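Local coordinates for protein anti-sigma-E factor ChrR (Rhodobacter sphaeroides, PDB 2Z2S) that acts as a zinc-dependent anti-sigma factor, holding the extracytoplasmic function sigma-E factor inactive and responding to singlet oxygen, at residues 19-27 against 119-127. Residues are numbered along the deposited sequence; the frame is centred on the assembly and turned at random.
Sequences TLSEAFSLV and LPTGGEAIA
Glu-22, in the first turn of helix 22-32, reaches the loop between strands 115-119 and 126-132. Its CG lies anti to the backbone N (chi1 -172°) and the chain runs on extended, which carries the carboxylate across Thr-121 (Glu-22 CD to Thr-121 CB 3.7 Å) to the amide of Gly-122. There OE2 accepts a hydrogen bond from Gly-122 N, its modelled 2.5 Å short and not reliable at this resolution; the N-H...O angle is 160°, and the donor arrives from above the carboxylate plane, 56° out of it. OE1 is hydrogen-bonded to Tyr-97 OH, and OE2 also to the backbone of another protein's chain. An alanine here would probably leave the Gly-122 N-H and the Tyr-97 hydroxyl without this partner and open a gap beside Thr-121.

Beside it, Ala-23 CB packs on Ala-125 CB at 3.5 Å, and the Ala-125 methyl also lies over one face of the Phe-24 ring (CB to CE2 4.0 Å). A bridging water accepts from Ala-23 N (2.8 Å) and donates to Gly-122 O and Ala-125 O. Leu-26 CD2 meets Leu-119 CD1 at 4.1 Å, the side chains crossing at about a right angle.

Helix 22-32, from the region sufficient for sigma-factor binding, thus docks on the cupin-like domain's hairpin, with helix 94-97 touching Leu-26 and Leu-119, and strand 187-193 touching Phe-24 and Leu-119.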
ATOM      1  N   THR B  19      -2.532   2.860  -9.180  1.00 30.29           N
ATOM      2  CA  THR B  19      -2.258   2.993 -10.604  1.00 31.24           C
ATOM      3  C   THR B  19      -0.801   2.691 -10.971  1.00 31.06           C
ATOM      4  O   THR B  19      -0.408   2.786 -12.130  1.00 30.23           O
ATOM      5  CB  THR B  19      -2.584   4.408 -11.072  1.00 31.56           C
ATOM      6  OG1 THR B  19      -1.628   5.321 -10.523  1.00 31.89           O
ATOM      7  CG2 THR B  19      -3.978   4.800 -10.616  1.00 31.48           C
ATOM      8  N   LEU B  20      -0.015   2.314  -9.974  1.00 31.33           N
ATOM      9  CA  LEU B  20       1.402   2.034 -10.160  1.00 31.19           C
ATOM     10  C   LEU B  20       1.640   0.691 -10.810  1.00 31.51           C
ATOM     11  O   LEU B  20       0.834  -0.227 -10.647  1.00 31.71           O
ATOM     12  CB  LEU B  20       2.094   2.081  -8.798  1.00 30.21           C
ATOM     13  CG  LEU B  20       3.294   3.009  -8.654  1.00 30.09           C
ATOM     14  CD1 LEU B  20       2.987   4.378  -9.244  1.00 30.59           C
ATOM     15  CD2 LEU B  20       3.648   3.119  -7.192  1.00 30.14           C
ATOM     16  N   SER B  21       2.742   0.576 -11.550  1.00 32.21           N
ATOM     17  CA  SER B  21       3.080  -0.694 -12.207  1.00 33.35           C
ATOM     18  C   SER B  21       3.746  -1.589 -11.175  1.00 32.53           C
ATOM     19  O   SER B  21       4.527  -1.122 -10.353  1.00 33.51           O
ATOM     20  CB  SER B  21       4.042  -0.487 -13.365  1.00 34.40           C
ATOM     21  OG  SER B  21       5.320  -0.182 -12.850  1.00 37.42           O
ATOM     22  N   GLU B  22       3.448  -2.880 -11.235  1.00 32.51           N
ATOM     23  CA  GLU B  22       3.963  -3.852 -10.275  1.00 32.47           C
ATOM     24  C   GLU B  22       5.389  -3.640  -9.786  1.00 31.78           C
ATOM     25  O   GLU B  22       5.679  -3.764  -8.594  1.00 31.27           O
ATOM     26  CB  GLU B  22       3.829  -5.262 -10.831  1.00 31.65           C
ATOM     27  CG  GLU B  22       4.161  -6.307  -9.795  1.00 35.17           C
ATOM     28  CD  GLU B  22       3.866  -7.717 -10.258  1.00 36.82           C
ATOM     29  OE1 GLU B  22       4.188  -8.662  -9.509  1.00 39.06           O
ATOM     30  OE2 GLU B  22       3.313  -7.880 -11.363  1.00 36.64           O
ATOM     31  N   ALA B  23       6.287  -3.330 -10.706  1.00 32.33           N
ATOM     32  CA  ALA B  23       7.675  -3.104 -10.331  1.00 32.42           C
ATOM     33  C   ALA B  23       7.768  -1.971  -9.289  1.00 31.33           C
ATOM     34  O   ALA B  23       8.190  -2.184  -8.146  1.00 29.56           O
ATOM     35  CB  ALA B  23       8.509  -2.763 -11.593  1.00 31.01           C
ATOM     36  N   PHE B  24       7.369  -0.768  -9.688  1.00 30.43           N
ATOM     37  CA  PHE B  24       7.415   0.367  -8.783  1.00 31.31           C
ATOM     38  C   PHE B  24       6.663   0.076  -7.480  1.00 29.19           C
ATOM     39  O   PHE B  24       7.135   0.422  -6.406  1.00 29.33           O
ATOM     40  CB  PHE B  24       6.866   1.626  -9.477  1.00 34.54           C
ATOM     41  CG  PHE B  24       7.717   2.095 -10.632  1.00 37.38           C
ATOM     42  CD1 PHE B  24       9.088   2.230 -10.482  1.00 39.17           C
ATOM     43  CD2 PHE B  24       7.154   2.405 -11.857  1.00 39.25           C
ATOM     44  CE1 PHE B  24       9.881   2.661 -11.528  1.00 38.57           C
ATOM     45  CE2 PHE B  24       7.949   2.840 -12.910  1.00 39.36           C
ATOM     46  CZ  PHE B  24       9.313   2.968 -12.738  1.00 38.91           C
ATOM     47  N   SER B  25       5.502  -0.565  -7.571  1.00 27.02           N
ATOM     48  CA  SER B  25       4.740  -0.921  -6.377  1.00 25.79           C
ATOM     49  C   SER B  25       5.591  -1.791  -5.473  1.00 25.65           C
ATOM     50  O   SER B  25       5.471  -1.748  -4.259  1.00 27.41           O
ATOM     51  CB  SER B  25       3.488  -1.702  -6.751  1.00 25.75           C
ATOM     52  OG  SER B  25       2.653  -0.940  -7.602  1.00 28.77           O
ATOM     53  N   LEU B  26       6.448  -2.603  -6.068  1.00 25.32           N
ATOM     54  CA  LEU B  26       7.307  -3.463  -5.275  1.00 24.04           C
ATOM     55  C   LEU B  26       8.327  -2.655  -4.454  1.00 22.23           C
ATOM     56  O   LEU B  26       8.560  -2.915  -3.283  1.00 20.25           O
ATOM     57  CB  LEU B  26       8.024  -4.452  -6.197  1.00 24.52           C
ATOM     58  CG  LEU B  26       8.918  -5.502  -5.526  1.00 26.61           C
ATOM     59  CD1 LEU B  26       8.188  -6.104  -4.328  1.00 25.64           C
ATOM     60  CD2 LEU B  26       9.301  -6.605  -6.553  1.00 25.96           C
ATOM     61  N   VAL B  27       8.937  -1.662  -5.069  1.00 20.66           N
ATOM     62  CA  VAL B  27       9.917  -0.886  -4.346  1.00 21.75           C
ATOM     63  C   VAL B  27       9.264   0.007  -3.316  1.00 20.70           C
ATOM     64  O   VAL B  27       9.701   0.071  -2.166  1.00 18.63           O
ATOM     65  CB  VAL B  27      10.736  -0.027  -5.302  1.00 23.01           C
ATOM     66  CG1 VAL B  27      11.645   0.883  -4.533  1.00 22.80           C
ATOM     67  CG2 VAL B  27      11.551  -0.923  -6.210  1.00 27.09           C
ATOM     68  N   LEU B 119      13.725  -9.634 -11.129  1.00 51.81           N
ATOM     69  CA  LEU B 119      12.551 -10.143 -10.439  1.00 51.54           C
ATOM     70  C   LEU B 119      11.375 -10.177 -11.411  1.00 51.31           C
ATOM     71  O   LEU B 119      11.158  -9.238 -12.178  1.00 50.64           O
ATOM     72  CB  LEU B 119      12.233  -9.270  -9.227  1.00 50.77           C
ATOM     73  CG  LEU B 119      13.388  -9.177  -8.223  1.00 50.15           C
ATOM     74  CD1 LEU B 119      13.073  -8.117  -7.196  1.00 51.40           C
ATOM     75  CD2 LEU B 119      13.615 -10.514  -7.544  1.00 49.24           C
ATOM     76  N   PRO B 120      10.605 -11.273 -11.389  1.00 51.81           N
ATOM     77  CA  PRO B 120       9.435 -11.505 -12.245  1.00 52.08           C
ATOM     78  C   PRO B 120       8.225 -10.623 -11.899  1.00 51.44           C
ATOM     79  O   PRO B 120       7.651 -10.741 -10.815  1.00 52.47           O
ATOM     80  CB  PRO B 120       9.147 -12.983 -12.008  1.00 52.48           C
ATOM     81  CG  PRO B 120       9.420 -13.096 -10.511  1.00 51.98           C
ATOM     82  CD  PRO B 120      10.738 -12.345 -10.380  1.00 51.50           C
ATOM     83  N   THR B 121       7.825  -9.758 -12.822  1.00 49.79           N
ATOM     84  CA  THR B 121       6.690  -8.881 -12.563  1.00 50.07           C
ATOM     85  C   THR B 121       5.834  -8.591 -13.790  1.00 49.38           C
ATOM     86  O   THR B 121       6.286  -8.706 -14.924  1.00 49.42           O
ATOM     87  CB  THR B 121       7.147  -7.512 -11.986  1.00 50.31           C
ATOM     88  OG1 THR B 121       8.130  -6.930 -12.854  1.00 50.08           O
ATOM     89  CG2 THR B 121       7.720  -7.676 -10.583  1.00 49.65           C
ATOM     90  N   GLY B 122       4.586  -8.210 -13.541  1.00 47.87           N
ATOM     91  CA  GLY B 122       3.685  -7.863 -14.617  1.00 46.37           C
ATOM     92  C   GLY B 122       4.029  -6.425 -14.934  1.00 46.12           C
ATOM     93  O   GLY B 122       5.040  -5.929 -14.445  1.00 46.02           O
ATOM     94  N   GLY B 123       3.206  -5.750 -15.729  1.00 45.69           N
ATOM     95  CA  GLY B 123       3.493  -4.369 -16.077  1.00 45.35           C
ATOM     96  C   GLY B 123       4.712  -4.229 -16.974  1.00 46.00           C
ATOM     97  O   GLY B 123       5.405  -5.204 -17.260  1.00 44.95           O
ATOM     98  N   GLU B 124       4.977  -3.003 -17.416  1.00 46.98           N
ATOM     99  CA  GLU B 124       6.114  -2.732 -18.278  1.00 47.39           C
ATOM    100  C   GLU B 124       7.229  -1.948 -17.590  1.00 48.45           C
ATOM    101  O   GLU B 124       7.821  -1.057 -18.190  1.00 50.46           O
ATOM    102  CB  GLU B 124       5.648  -1.992 -19.504  1.00 47.79           C
ATOM    103  N   ALA B 125       7.496  -2.266 -16.326  1.00 48.66           N
ATOM    104  CA  ALA B 125       8.564  -1.628 -15.558  1.00 47.41           C
ATOM    105  C   ALA B 125       9.319  -2.837 -15.027  1.00 47.51           C
ATOM    106  O   ALA B 125       8.703  -3.850 -14.700  1.00 47.99           O
ATOM    107  CB  ALA B 125       7.992  -0.824 -14.428  1.00 47.60           C
ATOM    108  N   ILE B 126      10.640  -2.759 -14.952  1.00 46.34           N
ATOM    109  CA  ILE B 126      11.409  -3.913 -14.503  1.00 46.22           C
ATOM    110  C   ILE B 126      11.993  -3.759 -13.106  1.00 46.82           C
ATOM    111  O   ILE B 126      12.401  -2.673 -12.720  1.00 46.51           O
ATOM    112  CB  ILE B 126      12.566  -4.221 -15.491  1.00 44.95           C
ATOM    113  CG1 ILE B 126      12.015  -4.521 -16.890  1.00 44.66           C
ATOM    114  CG2 ILE B 126      13.364  -5.413 -15.003  1.00 44.54           C
ATOM    115  CD1 ILE B 126      11.483  -3.307 -17.650  1.00 45.52           C
ATOM    116  N   ALA B 127      12.045  -4.859 -12.360  1.00 47.74           N
ATOM    117  CA  ALA B 127      12.588  -4.844 -11.007  1.00 49.33           C
ATOM    118  C   ALA B 127      13.730  -5.830 -10.956  1.00 51.01           C
ATOM    119  O   ALA B 127      13.711  -6.838 -11.667  1.00 50.91           O
ATOM    120  CB  ALA B 127      11.524  -5.244 -10.006  1.00 49.31           C
TER
HETATM  121  O   HOH W   1       6.288  -4.033 -13.396  1.00 37.01           O